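PDB 1Q5D: P450 epoxidase from Sorangium cellulosum, which belongs to the cytochrome P450 family of haem proteins, holding its haem in a mainly helical fold with a small beta-sheet region alongside. Local coordinates for residues F42-G47 with M325-I330; R48-T53 with A318-G323; E72-S77 with V306-Q311. All coordinates share one frame; numbering follows the deposited sequence.

Contact 1 (F42-G47 with M325-I330); sequences FYWDEG and MVFLLI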
loop_
_atom_site.group_PDB
_atom_site.type_symbol
_atom_site.label_atom_id
_atom_site.label_comp_id
_atom_site.label_asym_id
_atom_site.label_seq_id
_atom_site.Cartn_x
_atom_site.Cartn_y
_atom_site.Cartn_z
ATOM N N PHE A 42 -23.558 -3.709 -3.140
ATOM C CA PHE A 42 -24.408 -2.536 -3.167
ATOM C C PHE A 42 -23.779 -1.472 -4.040
ATOM O O PHE A 42 -22.564 -1.513 -4.302
ATOM C CB PHE A 42 -24.663 -2.017 -1.754
ATOM C CG PHE A 42 -23.445 -1.455 -1.064
ATOM C CD1 PHE A 42 -23.083 -0.118 -1.238
ATOM C CD2 PHE A 42 -22.687 -2.247 -0.209
ATOM C CE1 PHE A 42 -21.983 0.409 -0.587
ATOM C CE2 PHE A 42 -21.578 -1.721 0.448
ATOM C CZ PHE A 42 -21.227 -0.381 0.251
ATOM N N TYR A 43 -24.602 -0.534 -4.511
ATOM C CA TYR A 43 -24.078 0.576 -5.291
ATOM C C TYR A 43 -23.769 1.755 -4.372
ATOM O O TYR A 43 -24.608 2.182 -3.566
ATOM C CB TYR A 43 -25.047 1.009 -6.399
ATOM C CG TYR A 43 -24.382 1.866 -7.443
ATOM C CD1 TYR A 43 -23.745 1.290 -8.527
ATOM C CD2 TYR A 43 -24.369 3.257 -7.332
ATOM C CE1 TYR A 43 -23.119 2.064 -9.483
ATOM C CE2 TYR A 43 -23.745 4.045 -8.286
ATOM C CZ TYR A 43 -23.123 3.438 -9.361
ATOM O OH TYR A 43 -22.493 4.191 -10.322
ATOM N N TRP A 44 -22.553 2.272 -4.497
ATOM C CA TRP A 44 -22.083 3.368 -3.666
ATOM C C TRP A 44 -22.264 4.654 -4.455
ATOM O O TRP A 44 -21.523 4.911 -5.392
ATOM C CB TRP A 44 -20.597 3.180 -3.336
ATOM C CG TRP A 44 -19.996 4.281 -2.498
ATOM C CD1 TRP A 44 -20.657 5.179 -1.694
ATOM C CD2 TRP A 44 -18.607 4.590 -2.373
ATOM N NE1 TRP A 44 -19.760 6.033 -1.091
ATOM C CE2 TRP A 44 -18.492 5.685 -1.485
ATOM C CE3 TRP A 44 -17.435 4.041 -2.914
ATOM C CZ2 TRP A 44 -17.265 6.245 -1.144
ATOM C CZ3 TRP A 44 -16.223 4.603 -2.583
ATOM C CH2 TRP A 44 -16.143 5.684 -1.688
ATOM N N ASP A 45 -23.262 5.448 -4.074
ATOM C CA ASP A 45 -23.612 6.648 -4.820
ATOM C C ASP A 45 -22.426 7.581 -5.080
ATOM O O ASP A 45 -22.090 7.854 -6.231
ATOM C CB ASP A 45 -24.793 7.393 -4.148
ATOM C CG ASP A 45 -24.508 7.789 -2.693
ATOM O OD1 ASP A 45 -25.311 8.574 -2.129
ATOM O OD2 ASP A 45 -23.518 7.394 -2.022
ATOM N N GLU A 46 -21.778 8.059 -4.025
ATOM C CA GLU A 46 -20.705 9.038 -4.207
ATOM C C GLU A 46 -19.482 8.430 -4.883
ATOM O O GLU A 46 -18.753 9.113 -5.611
ATOM C CB GLU A 46 -20.317 9.681 -2.884
ATOM C CG GLU A 46 -19.200 10.704 -3.027
ATOM C CD GLU A 46 -18.929 11.456 -1.748
ATOM O OE1 GLU A 46 -19.472 11.052 -0.696
ATOM O OE2 GLU A 46 -18.143 12.446 -1.792
ATOM N N GLY A 47 -19.265 7.140 -4.656
ATOM C CA GLY A 47 -18.159 6.454 -5.289
ATOM C C GLY A 47 -18.460 6.098 -6.731
ATOM O O GLY A 47 -17.565 5.735 -7.478
ATOM N N MET A 325 -17.503 0.635 -12.519
ATOM C CA MET A 325 -16.469 0.370 -11.533
ATOM C C MET A 325 -16.979 -0.534 -10.408
ATOM O O MET A 325 -18.150 -0.477 -9.998
ATOM C CB MET A 325 -15.910 1.696 -10.967
ATOM C CG MET A 325 -14.727 1.518 -10.010
ATOM S SD MET A 325 -13.737 3.030 -9.808
ATOM C CE MET A 325 -14.803 3.935 -8.803
ATOM N N VAL A 326 -16.093 -1.385 -9.912
ATOM C CA VAL A 326 -16.421 -2.209 -8.769
ATOM C C VAL A 326 -15.326 -2.108 -7.713
ATOM O O VAL A 326 -14.150 -2.320 -8.020
ATOM C CB VAL A 326 -16.572 -3.695 -9.186
ATOM C CG1 VAL A 326 -17.095 -4.505 -8.034
ATOM C CG2 VAL A 326 -17.490 -3.825 -10.427
ATOM N N PHE A 327 -15.722 -1.771 -6.487
ATOM C CA PHE A 327 -14.831 -1.740 -5.339
ATOM C C PHE A 327 -14.872 -3.053 -4.566
ATOM O O PHE A 327 -15.941 -3.556 -4.224
ATOM C CB PHE A 327 -15.225 -0.609 -4.394
ATOM C CG PHE A 327 -14.308 0.585 -4.444
ATOM C CD1 PHE A 327 -14.731 1.774 -5.039
ATOM C CD2 PHE A 327 -13.042 0.540 -3.864
ATOM C CE1 PHE A 327 -13.888 2.897 -5.065
ATOM C CE2 PHE A 327 -12.201 1.655 -3.888
ATOM C CZ PHE A 327 -12.631 2.836 -4.490
ATOM N N LEU A 328 -13.696 -3.600 -4.305
ATOM C CA LEU A 328 -13.539 -4.788 -3.481
ATOM C C LEU A 328 -13.318 -4.285 -2.078
ATOM O O LEU A 328 -12.289 -3.672 -1.821
ATOM C CB LEU A 328 -12.300 -5.562 -3.954
ATOM C CG LEU A 328 -12.483 -6.440 -5.190
ATOM C CD1 LEU A 328 -13.333 -5.801 -6.273
ATOM C CD2 LEU A 328 -11.155 -6.916 -5.772
ATOM N N LEU A 329 -14.286 -4.492 -1.180
ATOM C CA LEU A 329 -14.205 -3.951 0.185
ATOM C C LEU A 329 -13.289 -4.786 1.078
ATOM O O LEU A 329 -13.757 -5.587 1.884
ATOM C CB LEU A 329 -15.604 -3.801 0.818
ATOM C CG LEU A 329 -15.746 -2.985 2.104
ATOM C CD1 LEU A 329 -15.161 -1.548 1.981
ATOM C CD2 LEU A 329 -17.221 -2.923 2.586
ATOM N N ILE A 330 -11.980 -4.549 0.959
ATOM C CA ILE A 330 -10.973 -5.395 1.599
ATOM C C ILE A 330 -11.070 -5.559 3.107
ATOM O O ILE A 330 -10.993 -6.679 3.589
ATOM C CB ILE A 330 -9.529 -4.962 1.201
ATOM C CG1 ILE A 330 -9.333 -4.995 -0.319
ATOM C CG2 ILE A 330 -8.493 -5.797 1.932
ATOM C CD1 ILE A 330 -9.620 -6.305 -0.980
#
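Trp44 and Phe327 meet as an offset edge-to-face aromatic pair, the indole presenting its benzo edge to the phenyl ring. Trp44 CB points from its strand toward 325-330. With CG anti to the backbone N (chi1 179°), the indole is carried out in that direction. Contact begins at CE3, 4.1 Å from Phe327 CD1, and tightens at CZ3, which comes 3.8 Å from Phe327 CE1. The six-membered ring of Trp44 and the ring of Phe327 have their centroids 5.7 Å apart and their planes at 63°, the CE3-CZ3 edge of the indole turned toward the Phe327 face in an offset, tilted approach. Phe327 CE1 lies close to the indole plane.

The chain folds back over the same indole after the strand: residues 45-47 turn tightly, and Gly47 N sits 3.4 Å above the ring plane, over its centre. One face of Trp44 is thus packed against the turn, while its edge is directed at Phe327. From the other segment the Met325 chain, bent at its last torsion (chi3 75°), brings its methyl CE to 3.6 Å from Gly47 O, a van der Waals touch on the turn's backbone.

The four residues that touch, Trp44, Gly47, Met325 and Phe327, are all buried. Phe17 meets Trp44 edge-to-face, while Phe327 also touches the bound EPB, so the aromatic pair runs from the N-terminal region to the ligand pocket. Strands 41-44 and 325-329 are not neighbours in the mixed sheet: strand 49-52 runs between them, antiparallel to the first and parallel to the second, and their side chains reach one another past Ser49 and Val51.

Contact 2 (R48-T53 with A318-G323); sequences RSWVLT and ASIKKG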
loop_
_atom_site.group_PDB
_atom_site.type_symbol
_atom_site.label_atom_id
_atom_site.label_comp_id
_atom_site.label_asym_id
_atom_site.label_seq_id
_atom_site.Cartn_x
_atom_site.Cartn_y
_atom_site.Cartn_z
ATOM N N ARG A 48 -19.731 6.195 -7.125
ATOM C CA ARG A 48 -20.137 5.823 -8.481
ATOM C C ARG A 48 -19.653 4.425 -8.849
ATOM O O ARG A 48 -19.109 4.212 -9.933
ATOM C CB ARG A 48 -19.611 6.811 -9.531
ATOM C CG ARG A 48 -20.056 8.265 -9.376
ATOM C CD ARG A 48 -18.945 9.263 -9.682
ATOM N NE ARG A 48 -18.564 9.243 -11.088
ATOM C CZ ARG A 48 -17.362 9.556 -11.557
ATOM N NH1 ARG A 48 -16.377 9.905 -10.746
ATOM N NH2 ARG A 48 -17.142 9.513 -12.854
ATOM N N SER A 49 -19.828 3.466 -7.955
ATOM C CA SER A 49 -19.388 2.114 -8.273
ATOM C C SER A 49 -20.063 1.097 -7.375
ATOM O O SER A 49 -20.574 1.439 -6.317
ATOM C CB SER A 49 -17.869 2.002 -8.125
ATOM O OG SER A 49 -17.512 2.028 -6.764
ATOM N N TRP A 50 -20.072 -0.153 -7.816
ATOM C CA TRP A 50 -20.541 -1.251 -6.986
ATOM C C TRP A 50 -19.501 -1.589 -5.921
ATOM O O TRP A 50 -18.313 -1.351 -6.134
ATOM C CB TRP A 50 -20.782 -2.465 -7.867
ATOM C CG TRP A 50 -21.890 -2.259 -8.847
ATOM C CD1 TRP A 50 -21.774 -1.935 -10.177
ATOM C CD2 TRP A 50 -23.288 -2.363 -8.578
ATOM N NE1 TRP A 50 -23.021 -1.844 -10.747
ATOM C CE2 TRP A 50 -23.968 -2.095 -9.784
ATOM C CE3 TRP A 50 -24.041 -2.677 -7.437
ATOM C CZ2 TRP A 50 -25.363 -2.134 -9.884
ATOM C CZ3 TRP A 50 -25.435 -2.693 -7.537
ATOM C CH2 TRP A 50 -26.071 -2.430 -8.754
ATOM N N VAL A 51 -19.947 -2.171 -4.805
ATOM C CA VAL A 51 -19.074 -2.515 -3.675
ATOM C C VAL A 51 -19.341 -3.960 -3.262
ATOM O O VAL A 51 -20.484 -4.321 -2.936
ATOM C CB VAL A 51 -19.323 -1.598 -2.464
ATOM C CG1 VAL A 51 -18.511 -2.041 -1.249
ATOM C CG2 VAL A 51 -18.984 -0.138 -2.805
ATOM N N LEU A 52 -18.300 -4.788 -3.278
ATOM C CA LEU A 52 -18.426 -6.179 -2.837
ATOM C C LEU A 52 -17.918 -6.342 -1.411
ATOM O O LEU A 52 -16.780 -5.947 -1.092
ATOM C CB LEU A 52 -17.686 -7.113 -3.798
ATOM C CG LEU A 52 -18.322 -7.235 -5.184
ATOM C CD1 LEU A 52 -17.336 -7.796 -6.190
ATOM C CD2 LEU A 52 -19.573 -8.109 -5.107
ATOM N N THR A 53 -18.749 -6.947 -0.559
ATOM C CA THR A 53 -18.494 -7.004 0.874
ATOM C C THR A 53 -17.974 -8.332 1.431
ATOM O O THR A 53 -17.539 -8.366 2.568
ATOM C CB THR A 53 -19.771 -6.677 1.649
ATOM O OG1 THR A 53 -20.814 -7.580 1.233
ATOM C CG2 THR A 53 -20.301 -5.284 1.284
ATOM N N ALA A 318 -26.881 -8.478 -8.817
ATOM C CA ALA A 318 -26.856 -7.135 -9.383
ATOM C C ALA A 318 -26.618 -7.167 -10.884
ATOM O O ALA A 318 -25.879 -8.016 -11.392
ATOM C CB ALA A 318 -25.795 -6.284 -8.698
ATOM N N SER A 319 -27.239 -6.228 -11.586
ATOM C CA SER A 319 -27.058 -6.107 -13.024
ATOM C C SER A 319 -25.985 -5.075 -13.317
ATOM O O SER A 319 -26.266 -3.875 -13.410
ATOM C CB SER A 319 -28.373 -5.705 -13.693
ATOM O OG SER A 319 -29.369 -6.679 -13.429
ATOM N N ILE A 320 -24.753 -5.550 -13.457
ATOM C CA ILE A 320 -23.614 -4.669 -13.672
ATOM C C ILE A 320 -23.397 -4.427 -15.155
ATOM O O ILE A 320 -23.331 -5.367 -15.946
ATOM C CB ILE A 320 -22.341 -5.271 -13.019
ATOM C CG1 ILE A 320 -22.595 -5.547 -11.535
ATOM C CG2 ILE A 320 -21.152 -4.339 -13.211
ATOM C CD1 ILE A 320 -21.470 -6.278 -10.823
ATOM N N LYS A 321 -23.270 -3.161 -15.531
ATOM C CA LYS A 321 -23.089 -2.814 -16.930
ATOM C C LYS A 321 -21.619 -2.652 -17.325
ATOM O O LYS A 321 -20.755 -2.387 -16.485
ATOM C CB LYS A 321 -23.894 -1.557 -17.285
ATOM C CG LYS A 321 -25.370 -1.623 -16.894
ATOM C CD LYS A 321 -26.078 -2.843 -17.499
ATOM C CE LYS A 321 -27.581 -2.827 -17.195
ATOM N NZ LYS A 321 -28.165 -4.202 -17.135
ATOM N N LYS A 322 -21.349 -2.816 -18.615
ATOM C CA LYS A 322 -20.007 -2.641 -19.159
ATOM C C LYS A 322 -19.400 -1.297 -18.777
ATOM O O LYS A 322 -20.039 -0.262 -18.923
ATOM C CB LYS A 322 -20.045 -2.763 -20.681
ATOM C CG LYS A 322 -18.711 -2.532 -21.353
ATOM C CD LYS A 322 -18.765 -2.915 -22.816
ATOM C CE LYS A 322 -17.536 -2.397 -23.543
ATOM N NZ LYS A 322 -16.354 -3.217 -23.197
ATOM N N GLY A 323 -18.160 -1.323 -18.288
ATOM C CA GLY A 323 -17.438 -0.103 -17.965
ATOM C C GLY A 323 -17.728 0.480 -16.591
ATOM O O GLY A 323 -17.182 1.531 -16.235
#
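Ala318 and Ile320 both lie against one face of the Trp50 indole, and these two CH-pi contacts carry the join. Ala318 CB stands 4.0 Å from the centroid of the six-membered ring, nearest to CZ3. Ile320 CG1 takes the other half, 4.0 Å from the centroid of the five-membered ring and only 16° off its normal. The second branch of the isoleucine shares the load: Ile320 CG2 is 3.9 Å from Trp50 CD1, so both carbons on CB bear on the pyrrole end. Between these two residues the backbone contributes as well, Ser319 O lying 4.0 Å from Trp50 CZ2 at an oblique approach.

The tryptophan belongs to strand 49-52 of the mixed sheet, whereas residues 318-320 form one arm of a separate two-stranded hairpin with 313-315. The axes of the two short strands stay 9.8 Å apart at closest, with their directions 133° from each other, too far for backbone pairing; the large flat indole bridges the gap.

Trp50 is set for this by its first torsion: CG lies anti to the carbonyl carbon (chi1 -65°), and the CB points toward the hairpin. NE1 gives a hydrogen bond to Glu324 OE1, which would limit the rotation of the ring; that same oxygen also accepts from the backbone N of Lys321, coupling the indole to the loop that follows strand 318-320. Tyr43 packs edge-to-face with Trp50 from the neighbouring strand. Farther out, Ser319 OG hydrogen-bonds to Glu314 OE1 on the hairpin's partner arm, and at the start of the tryptophan's strand Arg48 and Ser49 both face Trp44 in a G1 beta bulge.

Contact 3 (E72-S77 with V306-Q311); sequences EEWESS and VRFARQ. With HEM (protoporphyrin IX containing Fe), chain B.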
loop_
_atom_site.group_PDB
_atom_site.type_symbol
_atom_site.label_atom_id
_atom_site.label_comp_id
_atom_site.label_asym_id
_atom_site.label_seq_id
_atom_site.Cartn_x
_atom_site.Cartn_y
_atom_site.Cartn_z
ATOM N N GLU A 72 -9.011 2.662 -18.316
ATOM C CA GLU A 72 -9.534 3.009 -19.636
ATOM C C GLU A 72 -10.784 2.189 -19.993
ATOM O O GLU A 72 -11.472 2.482 -20.973
ATOM C CB GLU A 72 -8.437 2.888 -20.708
ATOM C CG GLU A 72 -7.289 3.884 -20.517
ATOM C CD GLU A 72 -6.235 3.836 -21.616
ATOM O OE1 GLU A 72 -5.903 2.729 -22.093
ATOM O OE2 GLU A 72 -5.726 4.914 -22.001
ATOM N N GLU A 73 -11.084 1.177 -19.183
ATOM C CA GLU A 73 -12.323 0.416 -19.329
ATOM C C GLU A 73 -13.475 1.080 -18.580
ATOM O O GLU A 73 -14.633 0.693 -18.732
ATOM C CB GLU A 73 -12.137 -1.017 -18.835
ATOM C CG GLU A 73 -11.106 -1.808 -19.619
ATOM C CD GLU A 73 -11.708 -2.538 -20.807
ATOM O OE1 GLU A 73 -11.014 -3.405 -21.375
ATOM O OE2 GLU A 73 -12.871 -2.249 -21.174
ATOM N N TRP A 74 -13.153 2.083 -17.774
ATOM C CA TRP A 74 -14.157 2.816 -17.003
ATOM C C TRP A 74 -15.064 3.676 -17.883
ATOM O O TRP A 74 -14.652 4.190 -18.922
ATOM C CB TRP A 74 -13.456 3.706 -15.984
ATOM C CG TRP A 74 -14.292 4.190 -14.864
ATOM C CD1 TRP A 74 -15.446 3.633 -14.380
ATOM C CD2 TRP A 74 -14.030 5.336 -14.053
ATOM N NE1 TRP A 74 -15.915 4.369 -13.317
ATOM C CE2 TRP A 74 -15.061 5.421 -13.095
ATOM C CE3 TRP A 74 -13.017 6.309 -14.037
ATOM C CZ2 TRP A 74 -15.111 6.433 -12.137
ATOM C CZ3 TRP A 74 -13.074 7.315 -13.089
ATOM C CH2 TRP A 74 -14.120 7.370 -12.155
ATOM N N GLU A 75 -16.301 3.840 -17.447
ATOM C CA GLU A 75 -17.247 4.692 -18.143
ATOM C C GLU A 75 -16.841 6.169 -18.038
ATOM O O GLU A 75 -17.230 6.985 -18.875
ATOM C CB GLU A 75 -18.648 4.477 -17.576
ATOM C CG GLU A 75 -18.734 4.561 -16.060
ATOM C CD GLU A 75 -20.142 4.337 -15.545
ATOM O OE1 GLU A 75 -20.322 4.237 -14.311
ATOM O OE2 GLU A 75 -21.074 4.259 -16.378
ATOM N N SER A 76 -16.057 6.508 -17.010
ATOM C CA SER A 76 -15.582 7.884 -16.831
ATOM C C SER A 76 -14.112 8.024 -17.206
ATOM O O SER A 76 -13.411 8.904 -16.703
ATOM C CB SER A 76 -15.781 8.347 -15.393
ATOM O OG SER A 76 -17.147 8.577 -15.112
ATOM N N SER A 77 -13.649 7.152 -18.089
ATOM C CA SER A 77 -12.262 7.174 -18.523
ATOM C C SER A 77 -11.780 8.547 -19.013
ATOM O O SER A 77 -10.695 8.991 -18.640
ATOM C CB SER A 77 -12.039 6.136 -19.617
ATOM O OG SER A 77 -10.764 6.325 -20.189
ATOM N N VAL A 306 -10.002 -1.446 -6.907
ATOM C CA VAL A 306 -11.052 -1.371 -7.922
ATOM C C VAL A 306 -10.817 -2.276 -9.122
ATOM O O VAL A 306 -9.673 -2.616 -9.463
ATOM C CB VAL A 306 -11.249 0.072 -8.455
ATOM C CG1 VAL A 306 -11.745 0.967 -7.351
ATOM C CG2 VAL A 306 -9.957 0.616 -9.027
ATOM N N ARG A 307 -11.930 -2.646 -9.751
ATOM C CA ARG A 307 -11.938 -3.337 -11.035
ATOM C C ARG A 307 -13.042 -2.717 -11.877
ATOM O O ARG A 307 -13.903 -2.014 -11.349
ATOM C CB ARG A 307 -12.202 -4.834 -10.851
ATOM C CG ARG A 307 -11.066 -5.577 -10.155
ATOM C CD ARG A 307 -9.781 -5.529 -10.949
ATOM N NE ARG A 307 -8.745 -6.413 -10.440
ATOM C CZ ARG A 307 -7.773 -6.023 -9.635
ATOM N NH1 ARG A 307 -7.731 -4.760 -9.192
ATOM N NH2 ARG A 307 -6.856 -6.903 -9.243
ATOM N N PHE A 308 -13.024 -2.989 -13.181
ATOM C CA PHE A 308 -14.030 -2.453 -14.091
ATOM C C PHE A 308 -14.631 -3.547 -14.968
ATOM O O PHE A 308 -13.916 -4.402 -15.485
ATOM C CB PHE A 308 -13.430 -1.334 -14.948
ATOM C CG PHE A 308 -12.723 -0.278 -14.151
ATOM C CD1 PHE A 308 -11.373 -0.409 -13.847
ATOM C CD2 PHE A 308 -13.403 0.839 -13.693
ATOM C CE1 PHE A 308 -10.718 0.554 -13.095
ATOM C CE2 PHE A 308 -12.744 1.820 -12.949
ATOM C CZ PHE A 308 -11.399 1.671 -12.654
ATOM N N ALA A 309 -15.953 -3.528 -15.111
ATOM C CA ALA A 309 -16.668 -4.529 -15.906
ATOM C C ALA A 309 -16.385 -4.363 -17.394
ATOM O O ALA A 309 -16.632 -3.304 -17.959
ATOM C CB ALA A 309 -18.174 -4.439 -15.641
ATOM N N ARG A 310 -15.881 -5.420 -18.024
ATOM C CA ARG A 310 -15.538 -5.388 -19.443
ATOM C C ARG A 310 -16.746 -5.652 -20.345
ATOM O O ARG A 310 -16.646 -5.552 -21.571
ATOM C CB ARG A 310 -14.434 -6.402 -19.748
ATOM C CG ARG A 310 -13.099 -6.060 -19.109
ATOM C CD ARG A 310 -12.075 -7.171 -19.187
ATOM N NE ARG A 310 -11.557 -7.320 -20.541
ATOM C CZ ARG A 310 -11.284 -8.484 -21.109
ATOM N NH1 ARG A 310 -11.473 -9.615 -20.439
ATOM N NH2 ARG A 310 -10.821 -8.519 -22.350
ATOM N N GLN A 311 -17.879 -5.976 -19.723
ATOM C CA GLN A 311 -19.096 -6.358 -20.428
ATOM C C GLN A 311 -20.246 -6.360 -19.429
ATOM O O GLN A 311 -20.020 -6.372 -18.220
ATOM C CB GLN A 311 -18.938 -7.762 -21.011
ATOM C CG GLN A 311 -18.998 -8.843 -19.941
ATOM C CD GLN A 311 -18.708 -10.230 -20.467
ATOM O OE1 GLN A 311 -17.894 -10.399 -21.375
ATOM N NE2 GLN A 311 -19.368 -11.231 -19.887
HETATM C CHA HEM B . -0.003 -3.789 -5.927
HETATM C CHB HEM B . -0.908 -3.793 -1.193
HETATM C CHC HEM B . 3.709 -2.548 -0.314
HETATM C CHD HEM B . 4.427 -1.976 -5.032
HETATM C C1A HEM B . -0.618 -3.985 -4.719
HETATM C C2A HEM B . -1.944 -4.523 -4.522
HETATM C C3A HEM B . -2.204 -4.506 -3.215
HETATM C C4A HEM B . -1.046 -3.967 -2.543
HETATM C CMA HEM B . -3.515 -4.995 -2.538
HETATM C CAA HEM B . -2.881 -5.020 -5.649
HETATM C CBA HEM B . -3.898 -3.938 -6.022
HETATM C CGA HEM B . -4.863 -4.495 -7.056
HETATM O O1A HEM B . -5.708 -3.715 -7.595
HETATM O O2A HEM B . -4.779 -5.718 -7.364
HETATM C C1B HEM B . 0.266 -3.459 -0.584
HETATM C C2B HEM B . 0.428 -3.391 0.847
HETATM C C3B HEM B . 1.678 -3.035 1.095
HETATM C C4B HEM B . 2.373 -2.868 -0.165
HETATM C CMB HEM B . -0.658 -3.643 1.929
HETATM C CAB HEM B . 2.206 -2.877 2.531
HETATM C CBB HEM B . 3.294 -2.163 2.805
HETATM C C1C HEM B . 4.331 -2.322 -1.505
HETATM C C2C HEM B . 5.726 -1.993 -1.698
HETATM C C3C HEM B . 5.910 -1.835 -3.012
HETATM C C4C HEM B . 4.643 -2.074 -3.678
HETATM C CMC HEM B . 6.755 -1.868 -0.542
HETATM C CAC HEM B . 7.178 -1.474 -3.806
HETATM C CBC HEM B . 8.379 -1.524 -3.237
HETATM C C1D HEM B . 3.282 -2.347 -5.691
HETATM C C2D HEM B . 3.100 -2.189 -7.104
HETATM C C3D HEM B . 1.730 -2.755 -7.394
HETATM C C4D HEM B . 1.213 -3.177 -6.121
HETATM C CMD HEM B . 4.104 -1.595 -8.106
HETATM C CAD HEM B . 1.041 -2.874 -8.764
HETATM C CBD HEM B . 1.152 -4.356 -9.145
HETATM C CGD HEM B . 0.478 -4.618 -10.469
HETATM O O1D HEM B . -0.535 -3.932 -10.760
HETATM O O2D HEM B . 0.955 -5.501 -11.244
HETATM N NA HEM B . -0.086 -3.653 -3.493
HETATM N NB HEM B . 1.476 -3.139 -1.204
HETATM N NC HEM B . 3.709 -2.349 -2.728
HETATM N ND HEM B . 2.151 -2.922 -5.137
HETATM FE FE HEM B . 1.855 -3.169 -3.117
HETATM O O HOH W 1 1.081 -1.104 -3.063
#
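Strand 304-309 of the mixed sheet carries Arg307, a residue of the haem pocket, and beside that position it packs through Phe308 on Trp74, in the loop leading to helix 77-82. Phe308 CE2 comes down over one face of the indole, near its rim, 3.4 Å from Trp74 CG. The planes stand at 48°, an oblique meeting that is neither a stack nor an edge-to-face pair. On the opposite face Ser76 CB lies 3.5 Å above the ring plane, so the indole is held between the phenylalanine and its own turn, a type I turn from Trp74 to Ser77 closed by the bond from Ser77 N to Trp74 O.

Farther along, Glu73 CB packs 4.1 Å from Phe308 CB. Glu73 OE1 approaches Arg310 NE to 4.0 Å, near the guanidinium plane yet beyond salt-bridge range, so any attraction is probably modest; the hydrogen bond of this arginine's NH1 goes to Glu65 O.

Arg307 extends to the haem, its chain bent at the second torsion (chi2 -62°), and grips one propionate with two bonds. Its NH1 gives a nearly straight hydrogen bond to HEM O1A at 2.8 Å (172°). Arg307 NH2 binds the other oxygen, HEM O2A, at 3.0 Å. The propionate carboxyl carbon lies in the guanidinium plane, at its edge. A second bond from Arg307 NH1, to Val306 O at 2.9 Å, approaches from above the carbonyl plane and braces the guanidinium against its own strand. Deeper in, the O atom of a water is coordinated to the haem iron (HEM FE) at 2.2 Å.

Val306 touches the bound EPB. The strand runs antiparallel to both its neighbours, 325-329 and 67-68, with Met325 reaching Trp74 and Phe308 from the former and helix 55-62 packing against Arg307.

In the fold
From the N terminus, the chain opens contact 1 at 42-47, contact 2 at 48-53 and contact 3 at 72-77, runs through a long, largely helical excursion, and then closes them in reverse: contact 3 at 306-311, contact 2 at 318-323, contact 1 at 325-330. The three loops therefore sit one within another, and none cross. Backbone bonds knit them together: Phe327 pairs with Trp50, Val326 with Arg307, and Gly323 with both Ala309 and Glu75. Contact 1 spans non-adjacent strands of the mixed sheet, contact 2 joins that sheet to the small hairpin, and contact 3 ties its haem-side strand to the loop before helix 77-82.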